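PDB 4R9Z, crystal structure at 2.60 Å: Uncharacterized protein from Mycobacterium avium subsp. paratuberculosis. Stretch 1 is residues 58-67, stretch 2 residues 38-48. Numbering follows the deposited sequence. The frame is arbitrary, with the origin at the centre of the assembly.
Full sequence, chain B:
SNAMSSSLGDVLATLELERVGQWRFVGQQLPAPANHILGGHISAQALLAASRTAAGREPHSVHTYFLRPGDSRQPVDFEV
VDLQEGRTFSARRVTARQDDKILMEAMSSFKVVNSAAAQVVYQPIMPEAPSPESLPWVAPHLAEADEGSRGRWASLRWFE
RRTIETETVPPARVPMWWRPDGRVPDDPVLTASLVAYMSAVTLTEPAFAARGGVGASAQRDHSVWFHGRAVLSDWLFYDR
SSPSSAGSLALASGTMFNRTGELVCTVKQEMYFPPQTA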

# COMPACT_ATOMS: atom_id res chain seq x y z
N GLU B 58 -7.82 9.27 14.20
CA GLU B 58 -6.93 9.71 13.14
C GLU B 58 -6.50 8.56 12.23
O GLU B 58 -6.35 7.42 12.68
CB GLU B 58 -5.71 10.41 13.73
CG GLU B 58 -6.00 11.78 14.31
CD GLU B 58 -4.90 12.27 15.22
OE1 GLU B 58 -3.75 12.41 14.74
OE2 GLU B 58 -5.18 12.51 16.41
N PRO B 59 -6.29 8.85 10.94
CA PRO B 59 -5.86 7.81 10.01
C PRO B 59 -4.39 7.46 10.19
O PRO B 59 -3.54 8.35 10.28
CB PRO B 59 -6.09 8.45 8.63
CG PRO B 59 -6.02 9.90 8.88
CD PRO B 59 -6.53 10.14 10.26
N HIS B 60 -4.09 6.17 10.27
CA HIS B 60 -2.71 5.76 10.38
C HIS B 60 -2.24 5.13 9.06
O HIS B 60 -1.04 4.96 8.85
CB HIS B 60 -2.52 4.81 11.56
CG HIS B 60 -3.25 3.51 11.42
ND1 HIS B 60 -2.74 2.44 10.73
CD2 HIS B 60 -4.46 3.12 11.90
CE1 HIS B 60 -3.60 1.43 10.78
NE2 HIS B 60 -4.64 1.82 11.48
N SER B 61 -3.18 4.80 8.18
CA SER B 61 -2.83 4.34 6.83
C SER B 61 -4.01 4.46 5.88
O SER B 61 -5.16 4.50 6.29
CB SER B 61 -2.31 2.90 6.85
OG SER B 61 -3.28 1.98 7.30
N VAL B 62 -3.70 4.48 4.58
CA VAL B 62 -4.72 4.60 3.55
C VAL B 62 -4.19 4.07 2.21
O VAL B 62 -3.04 4.34 1.83
CB VAL B 62 -5.20 6.08 3.39
CG1 VAL B 62 -4.03 7.01 3.13
CG2 VAL B 62 -6.24 6.20 2.27
N HIS B 63 -5.02 3.32 1.51
CA HIS B 63 -4.64 2.75 0.23
C HIS B 63 -5.66 3.16 -0.81
O HIS B 63 -6.84 2.91 -0.65
CB HIS B 63 -4.55 1.23 0.33
CG HIS B 63 -3.59 0.76 1.38
ND1 HIS B 63 -2.25 0.58 1.14
CD2 HIS B 63 -3.78 0.46 2.69
CE1 HIS B 63 -1.65 0.18 2.25
NE2 HIS B 63 -2.56 0.09 3.20
N THR B 64 -5.19 3.81 -1.87
CA THR B 64 -6.09 4.38 -2.87
C THR B 64 -5.77 3.87 -4.27
O THR B 64 -4.63 3.93 -4.70
CB THR B 64 -6.02 5.91 -2.86
OG1 THR B 64 -6.14 6.40 -1.51
CG2 THR B 64 -7.11 6.50 -3.71
N TYR B 65 -6.79 3.38 -4.98
CA TYR B 65 -6.65 3.03 -6.39
C TYR B 65 -7.28 4.10 -7.25
O TYR B 65 -8.43 4.45 -7.04
CB TYR B 65 -7.30 1.68 -6.70
CG TYR B 65 -6.34 0.51 -6.64
CD1 TYR B 65 -5.29 0.40 -7.53
CD2 TYR B 65 -6.50 -0.48 -5.68
CE1 TYR B 65 -4.41 -0.66 -7.46
CE2 TYR B 65 -5.62 -1.54 -5.60
CZ TYR B 65 -4.58 -1.63 -6.50
OH TYR B 65 -3.71 -2.69 -6.42
N PHE B 66 -6.55 4.59 -8.24
CA PHE B 66 -7.14 5.52 -9.19
C PHE B 66 -7.51 4.74 -10.42
O PHE B 66 -6.65 4.20 -11.11
CB PHE B 66 -6.17 6.65 -9.52
CG PHE B 66 -5.62 7.32 -8.30
CD1 PHE B 66 -6.42 8.11 -7.50
CD2 PHE B 66 -4.29 7.14 -7.95
CE1 PHE B 66 -5.92 8.72 -6.37
CE2 PHE B 66 -3.77 7.75 -6.82
CZ PHE B 66 -4.59 8.54 -6.03
N LEU B 67 -8.81 4.67 -10.69
CA LEU B 67 -9.33 3.71 -11.65
C LEU B 67 -9.69 4.35 -12.97
O LEU B 67 -9.41 3.82 -14.03
CB LEU B 67 -10.55 2.99 -11.08
CG LEU B 67 -10.36 2.25 -9.76
CD1 LEU B 67 -11.68 1.64 -9.30
CD2 LEU B 67 -9.29 1.18 -9.91
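Stretch 2 38-48: LGGHISAQALL

A helix packed on a β-strand can use only one side of each element, and residues 38-48 of this protein illustrate how the two periodicities are matched. Leu 38 occupies the N-cap position, and from Gly 39 onward the chain is helical, held by i to i+4 backbone hydrogen bonds such as Ser 43 N to Gly 39 O (2.8 Å) and Leu 47 N to Ser 43 O (3.0 Å). The helix runs against the strand through Val 62, Thr 64 and Phe 66 at 133° between N-to-C directions, with the axes 9.6 Å apart at closest approach. In the register, every second strand residue lies nearest every fourth helix residue: Val 62 pairs with Leu 47 (CA to CA 7.6 Å), Thr 64 with Ser 43 (CA to CA 6.6 Å) and Phe 66 with Gly 39 (CA to CA 6.7 Å).

Apolar contact dominates the end near Leu 47. Its side chain, with chi1 t and chi2 p, places CD1 3.9 Å from Pro 59 CB and 4.1 Å from Val 62 CB, so one methyl bridges the corner that the chain turns at His 60. Midway, two small side chains meet: Thr 64 CG2 lies 3.8 Å from Ser 43 CB.

Aromatic contact governs the other end. The CA of Gly 39 sits over one face of the Phe 66 ring, 3.9 Å from its centroid, in a CH-pi interaction. An ideal CB at Gly 39 would fall 2.9 Å from Phe 66 CZ, a clash. Ser 43 CB approaches the ring edge, 3.9 Å from Phe 66 CE1, and Ile 42 CG2 lies equally far from that same CE1 atom.

No hydrogen bond crosses between the stretches; the contact is van der Waals packing together with the CH-pi interaction, and buries 304 Å² summed over both sides.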

# COMPACT_ATOMS: atom_id res chain seq x y z
N LEU B 38 -6.58 15.57 -10.22
CA LEU B 38 -5.35 14.97 -9.72
C LEU B 38 -5.64 13.94 -8.64
O LEU B 38 -6.46 14.18 -7.75
CB LEU B 38 -4.40 16.03 -9.19
CG LEU B 38 -3.48 16.64 -10.25
CD1 LEU B 38 -4.23 17.63 -11.13
CD2 LEU B 38 -2.29 17.30 -9.58
N GLY B 39 -4.96 12.80 -8.73
CA GLY B 39 -5.11 11.75 -7.75
C GLY B 39 -5.01 12.23 -6.32
O GLY B 39 -5.90 11.99 -5.50
N GLY B 40 -3.94 12.96 -6.02
CA GLY B 40 -3.69 13.47 -4.68
C GLY B 40 -4.86 14.25 -4.13
O GLY B 40 -5.15 14.19 -2.93
N HIS B 41 -5.54 14.98 -5.00
CA HIS B 41 -6.69 15.78 -4.62
C HIS B 41 -7.90 14.92 -4.26
O HIS B 41 -8.51 15.10 -3.21
CB HIS B 41 -7.06 16.75 -5.74
CG HIS B 41 -8.30 17.54 -5.47
ND1 HIS B 41 -8.32 18.64 -4.65
CD2 HIS B 41 -9.57 17.37 -5.92
CE1 HIS B 41 -9.55 19.13 -4.60
NE2 HIS B 41 -10.33 18.38 -5.36
N ILE B 42 -8.22 13.97 -5.14
CA ILE B 42 -9.40 13.15 -4.94
C ILE B 42 -9.18 12.16 -3.79
O ILE B 42 -10.12 11.82 -3.08
CB ILE B 42 -9.80 12.40 -6.24
CG1 ILE B 42 -11.23 11.85 -6.12
CG2 ILE B 42 -8.82 11.29 -6.57
CD1 ILE B 42 -11.85 11.50 -7.45
N SER B 43 -7.94 11.72 -3.60
CA SER B 43 -7.64 10.79 -2.51
C SER B 43 -7.63 11.52 -1.17
O SER B 43 -7.92 10.93 -0.13
CB SER B 43 -6.30 10.09 -2.74
OG SER B 43 -5.21 10.96 -2.52
N ALA B 44 -7.26 12.79 -1.19
CA ALA B 44 -7.30 13.61 0.02
C ALA B 44 -8.73 13.85 0.47
O ALA B 44 -9.03 13.80 1.67
CB ALA B 44 -6.59 14.94 -0.21
N GLN B 45 -9.61 14.10 -0.49
CA GLN B 45 -11.02 14.28 -0.22
C GLN B 45 -11.63 12.99 0.33
O GLN B 45 -12.39 13.01 1.29
CB GLN B 45 -11.77 14.73 -1.48
CG GLN B 45 -11.59 16.21 -1.81
CD GLN B 45 -12.40 16.64 -3.02
OE1 GLN B 45 -12.62 15.86 -3.95
NE2 GLN B 45 -12.84 17.89 -3.01
N ALA B 46 -11.29 11.87 -0.31
CA ALA B 46 -11.80 10.57 0.10
C ALA B 46 -11.34 10.22 1.51
O ALA B 46 -12.07 9.57 2.27
CB ALA B 46 -11.36 9.51 -0.88
N LEU B 47 -10.14 10.65 1.87
CA LEU B 47 -9.60 10.40 3.19
C LEU B 47 -10.35 11.20 4.23
O LEU B 47 -10.60 10.73 5.34
CB LEU B 47 -8.11 10.74 3.26
CG LEU B 47 -7.49 10.50 4.64
CD1 LEU B 47 -7.57 9.03 5.04
CD2 LEU B 47 -6.06 11.03 4.72
N LEU B 48 -10.72 12.43 3.87
CA LEU B 48 -11.51 13.26 4.76
C LEU B 48 -12.90 12.67 4.93
O LEU B 48 -13.48 12.71 6.02
CB LEU B 48 -11.60 14.70 4.24
CG LEU B 48 -10.31 15.49 4.44
CD1 LEU B 48 -10.32 16.78 3.64
CD2 LEU B 48 -10.10 15.76 5.92